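Local coordinates for aminopeptidase-like protein (PDB 5JM6), which is probably a zinc-dependent aminopeptidase of the M18 family, assembles as a dodecamer and is linked to the Cvt pathway of selective autophagy, at residues L87-P99 with T357-N369. Sequence-based numbering, arbitrary orientation.
Sequences LPARDSWTGKLVP and TIERILESFCSSN
Thr357 O lies at the edge of the Trp93 indole, by CZ3, and its CG2 is close to the same atom, where helix 353-368 meets a loop of the M18 fold. The loop runs from strand 85-86, outermost in the large mixed sheet, to strand 102-107. The helix packs against strands 111-117 and 127-133, away from the zinc sites. Arg360 makes a cation-pi stack on Trp93. Its CD sits over the six-membered ring, 3.8 Å from the centroid. Bends at chi2 (-136°) and chi3 then lay the guanidinium over the same face, planes 24° apart. Leu87 CB backs the opposite face. NH2 of Arg360 donates to Ala89 O at 2.5 Å, with the oxygen in the guanidinium plane, and NH1 reaches Asp91 O at 3.1 Å. Together with the stack, these bonds fix the rotation of the guanidinium on the indole. Trp93 is fixed in turn by a nearly straight bond from its NE1 to Pro88 O, 2.9 Å long. A leucine in place of Trp93 would probably leave the Arg360 guanidinium without its stacking surface and Pro88 O without the indole donor. Ile361 CG2 meets Leu97 CD1; the Ile361 side chain also touches Phe115 of strand 111-117, and Thr357 touches Ile113. Glu363 extends its chain to bring OE1 beside the Thr94 methyl, CG2. Ser364 is buried, and its OG, anti to the backbone N (chi1 -179°), donates to Trp93 O from above the carbonyl plane. Phe365 takes Leu97 CB against CE2 at 3.5 Å, while Tyr121 packs edge-to-face with the ring. At the ring edge, Pro99 CD lies 3.9 Å from Phe365 CE1.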
loop_
_atom_site.group_PDB
_atom_site.type_symbol
_atom_site.label_atom_id
_atom_site.label_comp_id
_atom_site.label_asym_id
_atom_site.label_seq_id
_atom_site.Cartn_x
_atom_site.Cartn_y
_atom_site.Cartn_z
ATOM N N LEU A 87 -29.997 56.538 11.540
ATOM C CA LEU A 87 -30.029 56.539 12.996
ATOM C C LEU A 87 -28.672 56.134 13.560
ATOM O O LEU A 87 -28.340 54.949 13.598
ATOM C CB LEU A 87 -31.121 55.591 13.498
ATOM C CG LEU A 87 -32.544 55.928 13.048
ATOM C CD1 LEU A 87 -33.504 54.788 13.349
ATOM C CD2 LEU A 87 -33.011 57.206 13.715
ATOM N N PRO A 88 -27.894 57.121 14.032
ATOM C CA PRO A 88 -26.567 56.847 14.593
ATOM C C PRO A 88 -26.678 56.127 15.928
ATOM O O PRO A 88 -27.477 56.538 16.770
ATOM C CB PRO A 88 -25.955 58.243 14.764
ATOM C CG PRO A 88 -26.780 59.142 13.892
ATOM C CD PRO A 88 -28.156 58.564 13.933
ATOM N N ALA A 89 -25.882 55.082 16.122
ATOM C CA ALA A 89 -25.999 54.258 17.318
ATOM C C ALA A 89 -25.775 55.059 18.599
ATOM O O ALA A 89 -26.433 54.817 19.608
ATOM C CB ALA A 89 -25.026 53.090 17.251
ATOM N N ARG A 90 -24.862 56.024 18.556
ATOM C CA ARG A 90 -24.503 56.760 19.764
ATOM C C ARG A 90 -25.580 57.750 20.212
ATOM O O ARG A 90 -25.591 58.166 21.368
ATOM C CB ARG A 90 -23.178 57.497 19.564
ATOM C CG ARG A 90 -21.972 56.579 19.486
ATOM C CD ARG A 90 -20.712 57.357 19.160
ATOM N NE ARG A 90 -19.524 56.513 19.202
ATOM C CZ ARG A 90 -18.443 56.785 19.925
ATOM N NH1 ARG A 90 -18.399 57.884 20.666
ATOM N NH2 ARG A 90 -17.404 55.960 19.905
ATOM N N ASP A 91 -26.455 58.152 19.295
ATOM C CA ASP A 91 -27.580 59.023 19.638
ATOM C C ASP A 91 -28.786 58.258 20.183
ATOM O O ASP A 91 -28.960 57.071 19.908
ATOM C CB ASP A 91 -28.004 59.850 18.426
ATOM C CG ASP A 91 -26.855 60.635 17.827
ATOM O OD1 ASP A 91 -26.994 61.096 16.676
ATOM O OD2 ASP A 91 -25.812 60.779 18.500
ATOM N N SER A 92 -29.616 58.950 20.956
ATOM C CA SER A 92 -30.875 58.383 21.428
ATOM C C SER A 92 -31.945 58.487 20.344
ATOM O O SER A 92 -32.122 59.546 19.741
ATOM C CB SER A 92 -31.335 59.095 22.702
ATOM O OG SER A 92 -32.566 58.569 23.167
ATOM N N TRP A 93 -32.634 57.380 20.068
ATOM C CA TRP A 93 -33.715 57.393 19.084
ATOM C C TRP A 93 -35.098 57.518 19.704
ATOM O O TRP A 93 -36.081 57.672 18.981
ATOM C CB TRP A 93 -33.714 56.115 18.238
ATOM C CG TRP A 93 -32.397 55.683 17.695
ATOM C CD1 TRP A 93 -31.251 56.418 17.615
ATOM C CD2 TRP A 93 -32.087 54.393 17.156
ATOM N NE1 TRP A 93 -30.247 55.665 17.058
ATOM C CE2 TRP A 93 -30.735 54.417 16.768
ATOM C CE3 TRP A 93 -32.824 53.219 16.964
ATOM C CZ2 TRP A 93 -30.103 53.314 16.197
ATOM C CZ3 TRP A 93 -32.195 52.126 16.398
ATOM C CH2 TRP A 93 -30.848 52.181 16.022
ATOM N N THR A 94 -35.181 57.466 21.030
ATOM C CA THR A 94 -36.468 57.224 21.684
ATOM C C THR A 94 -37.495 58.318 21.399
ATOM O O THR A 94 -38.689 58.121 21.622
ATOM C CB THR A 94 -36.313 57.059 23.210
ATOM O OG1 THR A 94 -35.469 58.093 23.728
ATOM C CG2 THR A 94 -35.704 55.702 23.539
ATOM N N GLY A 95 -37.038 59.476 20.933
ATOM C CA GLY A 95 -37.955 60.466 20.401
ATOM C C GLY A 95 -38.434 60.231 18.974
ATOM O O GLY A 95 -39.637 60.166 18.720
ATOM N N LYS A 96 -37.480 60.009 18.067
ATOM C CA LYS A 96 -37.634 60.267 16.624
ATOM C C LYS A 96 -38.578 59.454 15.760
ATOM O O LYS A 96 -38.917 59.883 14.657
ATOM C CB LYS A 96 -36.308 60.085 15.906
ATOM C CG LYS A 96 -35.063 60.599 16.518
ATOM C CD LYS A 96 -34.108 60.672 15.343
ATOM C CE LYS A 96 -32.726 60.188 15.658
ATOM N NZ LYS A 96 -31.921 61.374 15.973
ATOM N N LEU A 97 -38.903 58.241 16.168
ATOM C CA LEU A 97 -39.458 57.329 15.185
ATOM C C LEU A 97 -40.963 57.489 15.089
ATOM O O LEU A 97 -41.664 57.601 16.094
ATOM C CB LEU A 97 -39.061 55.891 15.502
ATOM C CG LEU A 97 -37.551 55.631 15.549
ATOM C CD1 LEU A 97 -37.279 54.143 15.666
ATOM C CD2 LEU A 97 -36.834 56.218 14.338
ATOM N N VAL A 98 -41.443 57.509 13.853
ATOM C CA VAL A 98 -42.799 57.926 13.553
ATOM C C VAL A 98 -43.358 56.993 12.483
ATOM O O VAL A 98 -42.609 56.507 11.633
ATOM C CB VAL A 98 -42.818 59.413 13.091
ATOM C CG1 VAL A 98 -42.380 59.549 11.633
ATOM C CG2 VAL A 98 -44.177 60.054 13.319
ATOM N N PRO A 99 -44.666 56.693 12.546
ATOM C CA PRO A 99 -45.270 55.875 11.489
ATOM C C PRO A 99 -45.070 56.503 10.115
ATOM O O PRO A 99 -45.115 57.726 9.983
ATOM C CB PRO A 99 -46.750 55.842 11.870
ATOM C CG PRO A 99 -46.764 56.050 13.338
ATOM C CD PRO A 99 -45.610 56.956 13.648
ATOM N N THR A 357 -31.141 46.507 17.539
ATOM C CA THR A 357 -31.742 47.538 16.704
ATOM C C THR A 357 -33.262 47.454 16.765
ATOM O O THR A 357 -33.942 48.470 16.901
ATOM C CB THR A 357 -31.279 47.424 15.242
ATOM O OG1 THR A 357 -29.890 47.764 15.158
ATOM C CG2 THR A 357 -32.080 48.361 14.348
ATOM N N ILE A 358 -33.787 46.237 16.678
ATOM C CA ILE A 358 -35.226 46.026 16.749
ATOM C C ILE A 358 -35.770 46.462 18.106
ATOM O O ILE A 358 -36.799 47.135 18.178
ATOM C CB ILE A 358 -35.591 44.553 16.472
ATOM C CG1 ILE A 358 -35.288 44.226 15.007
ATOM C CG2 ILE A 358 -37.049 44.278 16.808
ATOM C CD1 ILE A 358 -36.155 43.159 14.407
ATOM N N GLU A 359 -35.069 46.103 19.177
ATOM C CA GLU A 359 -35.498 46.492 20.517
ATOM C C GLU A 359 -35.528 48.011 20.656
ATOM O O GLU A 359 -36.473 48.571 21.210
ATOM C CB GLU A 359 -34.587 45.871 21.579
ATOM C CG GLU A 359 -34.634 44.349 21.604
ATOM C CD GLU A 359 -33.804 43.746 22.721
ATOM O OE1 GLU A 359 -33.429 44.484 23.657
ATOM O OE2 GLU A 359 -33.526 42.529 22.663
ATOM N N ARG A 360 -34.500 48.672 20.133
ATOM C CA ARG A 360 -34.442 50.129 20.145
ATOM C C ARG A 360 -35.629 50.768 19.435
ATOM O O ARG A 360 -36.219 51.727 19.937
ATOM C CB ARG A 360 -33.159 50.616 19.488
ATOM C CG ARG A 360 -31.931 50.593 20.352
ATOM C CD ARG A 360 -31.221 51.898 20.115
ATOM N NE ARG A 360 -29.775 51.774 20.008
ATOM C CZ ARG A 360 -28.962 52.817 19.896
ATOM N NH1 ARG A 360 -29.466 54.044 19.891
ATOM N NH2 ARG A 360 -27.653 52.638 19.794
ATOM N N ILE A 361 -35.961 50.246 18.258
ATOM C CA ILE A 361 -37.096 50.751 17.495
ATOM C C ILE A 361 -38.376 50.610 18.303
ATOM O O ILE A 361 -39.148 51.559 18.437
ATOM C CB ILE A 361 -37.264 50.010 16.155
ATOM C CG1 ILE A 361 -36.003 50.141 15.301
ATOM C CG2 ILE A 361 -38.466 50.549 15.399
ATOM C CD1 ILE A 361 -35.966 49.178 14.132
ATOM N N LEU A 362 -38.588 49.420 18.852
ATOM C CA LEU A 362 -39.799 49.143 19.608
ATOM C C LEU A 362 -39.887 50.002 20.866
ATOM O O LEU A 362 -40.937 50.575 21.154
ATOM C CB LEU A 362 -39.871 47.661 19.968
ATOM C CG LEU A 362 -41.075 47.257 20.812
ATOM C CD1 LEU A 362 -42.368 47.679 20.132
ATOM C CD2 LEU A 362 -41.055 45.762 21.050
ATOM N N GLU A 363 -38.788 50.102 21.609
ATOM C CA GLU A 363 -38.772 50.936 22.807
ATOM C C GLU A 363 -39.036 52.397 22.466
ATOM O O GLU A 363 -39.647 53.126 23.249
ATOM C CB GLU A 363 -37.442 50.811 23.544
ATOM C CG GLU A 363 -37.337 51.725 24.748
ATOM C CD GLU A 363 -35.917 52.136 25.037
ATOM O OE1 GLU A 363 -35.196 52.465 24.074
ATOM O OE2 GLU A 363 -35.524 52.130 26.222
ATOM N N SER A 364 -38.577 52.819 21.293
ATOM C CA SER A 364 -38.828 54.176 20.830
ATOM C C SER A 364 -40.326 54.421 20.668
ATOM O O SER A 364 -40.858 55.402 21.185
ATOM C CB SER A 364 -38.100 54.442 19.512
ATOM O OG SER A 364 -38.331 55.765 19.062
ATOM N N PHE A 365 -41.008 53.522 19.964
ATOM C CA PHE A 365 -42.447 53.670 19.761
ATOM C C PHE A 365 -43.227 53.443 21.050
ATOM O O PHE A 365 -44.355 53.914 21.185
ATOM C CB PHE A 365 -42.943 52.719 18.673
ATOM C CG PHE A 365 -42.626 53.184 17.286
ATOM C CD1 PHE A 365 -43.461 54.077 16.634
ATOM C CD2 PHE A 365 -41.488 52.741 16.637
ATOM C CE1 PHE A 365 -43.169 54.513 15.358
ATOM C CE2 PHE A 365 -41.191 53.171 15.361
ATOM C CZ PHE A 365 -42.031 54.061 14.721
ATOM N N CYS A 366 -42.627 52.725 21.994
ATOM C CA CYS A 366 -43.238 52.549 23.307
ATOM C C CYS A 366 -43.248 53.864 24.082
ATOM O O CYS A 366 -44.196 54.148 24.813
ATOM C CB CYS A 366 -42.510 51.470 24.109
ATOM S SG CYS A 366 -42.827 49.779 23.560
ATOM N N SER A 367 -42.194 54.661 23.931
ATOM C CA SER A 367 -42.157 55.981 24.558
ATOM C C SER A 367 -43.237 56.887 23.993
ATOM O O SER A 367 -43.996 57.499 24.743
ATOM C CB SER A 367 -40.788 56.643 24.385
ATOM O OG SER A 367 -39.924 56.329 25.462
ATOM N N SER A 368 -43.298 56.962 22.668
ATOM C CA SER A 368 -44.240 57.838 21.980
ATOM C C SER A 368 -45.679 57.584 22.415
ATOM O O SER A 368 -46.473 58.513 22.552
ATOM C CB SER A 368 -44.115 57.660 20.465
ATOM O OG SER A 368 -42.773 57.828 20.041
ATOM N N ASN A 369 -46.013 56.316 22.612
ATOM C CA ASN A 369 -47.370 55.920 22.956
ATOM C C ASN A 369 -47.603 55.682 24.452
ATOM O O ASN A 369 -48.650 55.162 24.839
ATOM C CB ASN A 369 -47.756 54.693 22.135
ATOM C CG ASN A 369 -47.664 54.957 20.640
ATOM O OD1 ASN A 369 -48.611 55.448 20.023
ATOM N ND2 ASN A 369 -46.511 54.652 20.054
HETATM O O HOH W 1 -32.341 54.781 21.168
#